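Tapirin (Caldicellulosiruptor kristjanssonii, PDB 6N2B) probably mediates attachment of an extremely thermophilic bacterium to cellulose, through a calcium-binding C-terminal domain built around a beta-helix. Local coordinates at residues Y219-R224 / G238-I243; T502-I507 / G526-Y531. One frame throughout, in Å; residues are numbered along the deposited sequence.

Contact 1. Residues Y219-R224 / G238-I243; sequences YKFTVR and GEFKAI
Residues 219-224 and 238-243 run parallel and in register, Phe221 opposite Phe240 and Thr222 opposite Lys241; the axes of strands 221-224 and 240-242 come within 4.7 Å of each other, their directions 4° apart. Five backbone hydrogen bonds join them, from Lys220 N to Gly238 O at one end to Ile243 N to Val223 O at the other. Gly238 has backbone angles at which a CB would press on the preceding carbonyl, and its own O lies obliquely to the Tyr219 ring. Glu239 CB sits 4.0 Å above one face of that ring, toward the rim, while its CG meets the phenol end, 3.5 Å from Tyr219 OH. The Glu239 carboxylate is shared: OE1 makes a salt bridge with Lys220 NZ at 3.3 Å, weak as a hydrogen bond, and a long one with Lys241 NZ, whereas OE2 accepts from Asn285. Thr222 has OG1 beside its backbone N (chi1 -62°), where it binds a water at 2.9 Å that donates to Glu239 O; CG2 lies 4.0 Å from Ile243 CD1. An alanine here would probably leave that water without its hydroxyl partner and open a gap beside the Ile243 methyl. Ile243 CD1 also covers one face of the Arg224 guanidinium, whose NE is paired with Glu528. On the other face of the sheet, the Phe221 and Phe240 side chains point the same way, CD1 of Phe221 3.9 Å from CE1 of Phe240, and Val223 CG1 packs on Ala242 CB; this buried row lines the inside of the beta-helix. The pair forms two adjacent rungs in one wall: strand 526-531 flanks strand 221-224, with Ile527 and Leu529 against Phe221, and strand 263-266 continues the ladder beyond strand 240-250, with Ile264 against Phe240.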
loop_
_atom_site.group_PDB
_atom_site.type_symbol
_atom_site.label_atom_id
_atom_site.label_comp_id
_atom_site.label_asym_id
_atom_site.label_seq_id
_atom_site.Cartn_x
_atom_site.Cartn_y
_atom_site.Cartn_z
ATOM N N TYR A 219 9.659 -10.408 -1.869
ATOM C CA TYR A 219 10.065 -10.003 -3.209
ATOM C C TYR A 219 9.120 -10.567 -4.265
ATOM O O TYR A 219 8.778 -11.751 -4.236
ATOM C CB TYR A 219 11.483 -10.506 -3.454
ATOM C CG TYR A 219 12.057 -10.177 -4.801
ATOM C CD1 TYR A 219 12.516 -8.896 -5.079
ATOM C CD2 TYR A 219 12.176 -11.158 -5.782
ATOM C CE1 TYR A 219 13.062 -8.595 -6.297
ATOM C CE2 TYR A 219 12.721 -10.868 -7.005
ATOM C CZ TYR A 219 13.166 -9.581 -7.266
ATOM O OH TYR A 219 13.714 -9.267 -8.495
ATOM N N LYS A 220 8.719 -9.716 -5.214
ATOM C CA LYS A 220 7.737 -10.070 -6.241
ATOM C C LYS A 220 6.363 -10.304 -5.621
ATOM O O LYS A 220 5.939 -11.444 -5.407
ATOM C CB LYS A 220 8.193 -11.299 -7.034
ATOM C CG LYS A 220 8.603 -10.986 -8.445
ATOM C CD LYS A 220 7.366 -10.884 -9.354
ATOM C CE LYS A 220 7.737 -10.648 -10.827
ATOM N NZ LYS A 220 7.755 -9.201 -11.216
ATOM N N PHE A 221 5.666 -9.227 -5.300
ATOM C CA PHE A 221 4.349 -9.324 -4.689
ATOM C C PHE A 221 3.474 -8.303 -5.381
ATOM O O PHE A 221 3.782 -7.106 -5.377
ATOM C CB PHE A 221 4.409 -9.064 -3.181
ATOM C CG PHE A 221 3.111 -9.328 -2.444
ATOM C CD1 PHE A 221 2.167 -8.322 -2.281
ATOM C CD2 PHE A 221 2.861 -10.562 -1.863
ATOM C CE1 PHE A 221 0.984 -8.553 -1.571
ATOM C CE2 PHE A 221 1.669 -10.795 -1.160
ATOM C CZ PHE A 221 0.736 -9.785 -1.017
ATOM N N THR A 222 2.416 -8.778 -6.013
ATOM C CA THR A 222 1.454 -7.911 -6.664
ATOM C C THR A 222 0.135 -8.043 -5.929
ATOM O O THR A 222 -0.340 -9.158 -5.698
ATOM C CB THR A 222 1.265 -8.284 -8.132
ATOM O OG1 THR A 222 2.495 -8.123 -8.850
ATOM C CG2 THR A 222 0.192 -7.420 -8.736
ATOM N N VAL A 223 -0.445 -6.918 -5.543
ATOM C CA VAL A 223 -1.831 -6.879 -5.124
ATOM C C VAL A 223 -2.623 -6.121 -6.186
ATOM O O VAL A 223 -2.228 -5.032 -6.627
ATOM C CB VAL A 223 -1.993 -6.277 -3.719
ATOM C CG1 VAL A 223 -1.194 -5.012 -3.575
ATOM C CG2 VAL A 223 -3.459 -6.021 -3.456
ATOM N N ARG A 224 -3.712 -6.734 -6.635
ATOM C CA ARG A 224 -4.516 -6.241 -7.745
ATOM C C ARG A 224 -5.939 -6.049 -7.224
ATOM O O ARG A 224 -6.666 -7.029 -6.998
ATOM C CB ARG A 224 -4.457 -7.219 -8.920
ATOM C CG ARG A 224 -5.416 -6.934 -10.056
ATOM C CD ARG A 224 -5.374 -8.052 -11.115
ATOM N NE ARG A 224 -4.024 -8.240 -11.650
ATOM C CZ ARG A 224 -3.590 -7.665 -12.767
ATOM N NH1 ARG A 224 -4.415 -6.892 -13.456
ATOM N NH2 ARG A 224 -2.342 -7.864 -13.193
ATOM N N GLY A 238 11.354 -5.144 -2.939
ATOM C CA GLY A 238 11.620 -5.182 -4.360
ATOM C C GLY A 238 10.478 -5.821 -5.126
ATOM O O GLY A 238 9.768 -6.703 -4.620
ATOM N N GLU A 239 10.288 -5.356 -6.364
ATOM C CA GLU A 239 9.258 -5.865 -7.271
ATOM C C GLU A 239 7.883 -5.878 -6.614
ATOM O O GLU A 239 7.107 -6.826 -6.770
ATOM C CB GLU A 239 9.605 -7.267 -7.782
ATOM C CG GLU A 239 10.814 -7.343 -8.684
ATOM C CD GLU A 239 10.639 -6.605 -9.994
ATOM O OE1 GLU A 239 9.483 -6.458 -10.463
ATOM O OE2 GLU A 239 11.675 -6.180 -10.555
ATOM N N PHE A 240 7.581 -4.832 -5.855
ATOM C CA PHE A 240 6.270 -4.714 -5.235
ATOM C C PHE A 240 5.346 -3.918 -6.150
ATOM O O PHE A 240 5.703 -2.829 -6.596
ATOM C CB PHE A 240 6.373 -4.049 -3.866
ATOM C CG PHE A 240 5.043 -3.800 -3.231
ATOM C CD1 PHE A 240 4.404 -4.804 -2.523
ATOM C CD2 PHE A 240 4.415 -2.578 -3.366
ATOM C CE1 PHE A 240 3.165 -4.583 -1.944
ATOM C CE2 PHE A 240 3.186 -2.352 -2.796
ATOM C CZ PHE A 240 2.556 -3.353 -2.085
ATOM N N LYS A 241 4.165 -4.464 -6.437
ATOM C CA LYS A 241 3.229 -3.823 -7.354
ATOM C C LYS A 241 1.825 -3.801 -6.767
ATOM O O LYS A 241 1.319 -4.821 -6.287
ATOM C CB LYS A 241 3.214 -4.515 -8.712
ATOM C CG LYS A 241 4.423 -4.191 -9.539
ATOM C CD LYS A 241 4.624 -5.220 -10.632
ATOM C CE LYS A 241 5.321 -4.634 -11.837
ATOM N NZ LYS A 241 6.660 -4.093 -11.473
ATOM N N ALA A 242 1.201 -2.636 -6.816
ATOM C CA ALA A 242 -0.204 -2.465 -6.481
ATOM C C ALA A 242 -0.918 -1.981 -7.742
ATOM O O ALA A 242 -0.712 -0.844 -8.182
ATOM C CB ALA A 242 -0.352 -1.477 -5.330
ATOM N N ILE A 243 -1.732 -2.834 -8.346
ATOM C CA ILE A 243 -2.420 -2.492 -9.589
ATOM C C ILE A 243 -3.903 -2.319 -9.297
ATOM O O ILE A 243 -4.582 -3.278 -8.911
ATOM C CB ILE A 243 -2.209 -3.555 -10.673
ATOM C CG1 ILE A 243 -0.723 -3.795 -10.910
ATOM C CG2 ILE A 243 -2.881 -3.133 -11.959
ATOM C CD1 ILE A 243 -0.465 -4.986 -11.816
HETATM O O HOH W 1 5.396 -7.886 -8.427
#

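Contact 2. Residues T502-I507 / G526-Y531; sequences TGKLVI and GIELIY
The Glu528 carboxylate, a flat group, meets Lys504 through OE1, 4.1 Å from Lys504 CD; its OE2 is taken by Arg224. Closer in, Glu528 CB lies 3.8 Å from the same Lys504 CD, so the lysine's aliphatic chain crosses the glutamate's base while the charged ends stay apart, NZ 5.8 Å from OE1. Val506 shares this face, its CG1 reaching Ile530 CD1. Gly503 O accepts from Gly526 N, and Leu505, Glu528, Ile507 and Ile530 supply the remaining backbone N-H donors, the one from Ile507 being weak. Strands 504-507 and 526-531 are thus parallel neighbours, inclined at 20°, and the intervening chain, through strands 510-513 and 520-522, completes a coil of the beta-helix. Where strand 504-507 begins, Gly503 and Lys504 together face Asn499, a G1 beta bulge. The residues that meet on the buried face are all aliphatic: Ile527 CD1 touches both CB and CD2 of Leu505, and Ile507 CD1 lies 3.9 Å from Ile527 CG2. Leu529 brings CD1 to 4.0 Å from Ile507 CG2. Phe489, from strand 487-489, packs against Leu505, Ile507 and Ile527 on this inner side.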
loop_
_atom_site.group_PDB
_atom_site.type_symbol
_atom_site.label_atom_id
_atom_site.label_comp_id
_atom_site.label_asym_id
_atom_site.label_seq_id
_atom_site.Cartn_x
_atom_site.Cartn_y
_atom_site.Cartn_z
ATOM N N THR A 502 3.338 -18.081 -15.309
ATOM C CA THR A 502 3.788 -16.815 -14.730
ATOM C C THR A 502 4.772 -16.989 -13.574
ATOM O O THR A 502 5.339 -15.992 -13.118
ATOM C CB THR A 502 2.593 -15.965 -14.250
ATOM O OG1 THR A 502 2.159 -16.393 -12.949
ATOM C CG2 THR A 502 1.438 -16.063 -15.210
ATOM N N GLY A 503 4.995 -18.214 -13.101
ATOM C CA GLY A 503 5.839 -18.426 -11.938
ATOM C C GLY A 503 5.310 -17.797 -10.669
ATOM O O GLY A 503 6.097 -17.415 -9.793
ATOM N N LYS A 504 3.990 -17.672 -10.540
ATOM C CA LYS A 504 3.394 -16.998 -9.397
ATOM C C LYS A 504 2.328 -17.864 -8.731
ATOM O O LYS A 504 1.565 -18.568 -9.395
ATOM C CB LYS A 504 2.760 -15.655 -9.796
ATOM C CG LYS A 504 3.690 -14.629 -10.414
ATOM C CD LYS A 504 3.038 -13.252 -10.364
ATOM C CE LYS A 504 3.747 -12.228 -11.242
ATOM N NZ LYS A 504 5.163 -12.576 -11.532
ATOM N N LEU A 505 2.289 -17.803 -7.412
ATOM C CA LEU A 505 1.135 -18.242 -6.647
ATOM C C LEU A 505 0.010 -17.230 -6.819
ATOM O O LEU A 505 0.168 -16.067 -6.447
ATOM C CB LEU A 505 1.542 -18.324 -5.189
ATOM C CG LEU A 505 0.984 -19.361 -4.262
ATOM C CD1 LEU A 505 0.801 -20.673 -5.013
ATOM C CD2 LEU A 505 2.020 -19.480 -3.151
ATOM N N VAL A 506 -1.121 -17.640 -7.373
ATOM C CA VAL A 506 -2.239 -16.725 -7.610
ATOM C C VAL A 506 -3.309 -16.952 -6.534
ATOM O O VAL A 506 -4.122 -17.880 -6.618
ATOM C CB VAL A 506 -2.800 -16.886 -9.023
ATOM C CG1 VAL A 506 -3.990 -15.986 -9.211
ATOM C CG2 VAL A 506 -1.727 -16.563 -10.049
ATOM N N ILE A 507 -3.333 -16.093 -5.522
ATOM C CA ILE A 507 -4.348 -16.142 -4.482
ATOM C C ILE A 507 -5.436 -15.127 -4.804
ATOM O O ILE A 507 -5.174 -13.917 -4.840
ATOM C CB ILE A 507 -3.748 -15.859 -3.101
ATOM C CG1 ILE A 507 -2.640 -16.869 -2.783
ATOM C CG2 ILE A 507 -4.849 -15.880 -2.053
ATOM C CD1 ILE A 507 -1.574 -16.329 -1.862
ATOM N N GLY A 526 6.724 -15.725 -7.192
ATOM C CA GLY A 526 6.049 -14.531 -6.747
ATOM C C GLY A 526 4.587 -14.772 -6.395
ATOM O O GLY A 526 3.997 -15.788 -6.747
ATOM N N ILE A 527 4.007 -13.822 -5.669
ATOM C CA ILE A 527 2.594 -13.850 -5.312
ATOM C C ILE A 527 1.859 -12.857 -6.197
ATOM O O ILE A 527 2.310 -11.721 -6.372
ATOM C CB ILE A 527 2.384 -13.497 -3.832
ATOM C CG1 ILE A 527 3.366 -14.265 -2.953
ATOM C CG2 ILE A 527 0.937 -13.729 -3.433
ATOM C CD1 ILE A 527 2.951 -15.637 -2.633
ATOM N N GLU A 528 0.734 -13.273 -6.743
ATOM C CA GLU A 528 -0.209 -12.376 -7.393
ATOM C C GLU A 528 -1.484 -12.499 -6.576
ATOM O O GLU A 528 -2.227 -13.469 -6.742
ATOM C CB GLU A 528 -0.413 -12.766 -8.853
ATOM C CG GLU A 528 -1.682 -12.225 -9.529
ATOM C CD GLU A 528 -1.425 -10.964 -10.332
ATOM O OE1 GLU A 528 -0.249 -10.754 -10.746
ATOM O OE2 GLU A 528 -2.394 -10.185 -10.536
ATOM N N LEU A 529 -1.722 -11.548 -5.672
ATOM C CA LEU A 529 -2.915 -11.548 -4.823
ATOM C C LEU A 529 -3.994 -10.692 -5.482
ATOM O O LEU A 529 -3.882 -9.463 -5.531
ATOM C CB LEU A 529 -2.594 -11.022 -3.429
ATOM C CG LEU A 529 -3.803 -10.688 -2.545
ATOM C CD1 LEU A 529 -4.578 -11.942 -2.249
ATOM C CD2 LEU A 529 -3.384 -10.062 -1.242
ATOM N N ILE A 530 -5.041 -11.329 -5.983
ATOM C CA ILE A 530 -6.128 -10.631 -6.663
ATOM C C ILE A 530 -7.273 -10.475 -5.672
ATOM O O ILE A 530 -7.902 -11.464 -5.286
ATOM C CB ILE A 530 -6.589 -11.385 -7.921
ATOM C CG1 ILE A 530 -5.402 -11.742 -8.811
ATOM C CG2 ILE A 530 -7.618 -10.576 -8.690
ATOM C CD1 ILE A 530 -5.822 -12.206 -10.195
ATOM N N TYR A 531 -7.576 -9.243 -5.275
ATOM C CA TYR A 531 -8.636 -9.034 -4.292
ATOM C C TYR A 531 -9.979 -9.529 -4.833
ATOM O O TYR A 531 -10.341 -9.269 -5.985
ATOM C CB TYR A 531 -8.715 -7.553 -3.902
ATOM C CG TYR A 531 -9.992 -7.174 -3.173
ATOM C CD1 TYR A 531 -10.149 -7.438 -1.815
ATOM C CD2 TYR A 531 -11.045 -6.550 -3.849
ATOM C CE1 TYR A 531 -11.316 -7.092 -1.154
ATOM C CE2 TYR A 531 -12.201 -6.203 -3.210
ATOM C CZ TYR A 531 -12.344 -6.480 -1.859
ATOM O OH TYR A 531 -13.515 -6.137 -1.205
#

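Contacts 1 and 2 follow in series along the chain, yet their centres lie only about 9 Å apart, because strands 221-224 and 526-531 are direct neighbours in the same wall. Thr222 O and Leu529 N, 2.8 Å apart, probably form one of the hydrogen bonds that join them. Outside, Arg224 NE reaches Glu528 OE2 at 2.8 Å in a salt bridge. Inside, Phe221 CD2 packs 3.6 Å from Ile527 CB, which makes the two hydrophobic rows continuous. Bound glycerol, probably from the crystallisation liquor, lies about 3 Å from the side chain of Lys220, and glycerol also lies about 3 Å from that of Glu528. Both contacts lie away from the calcium site.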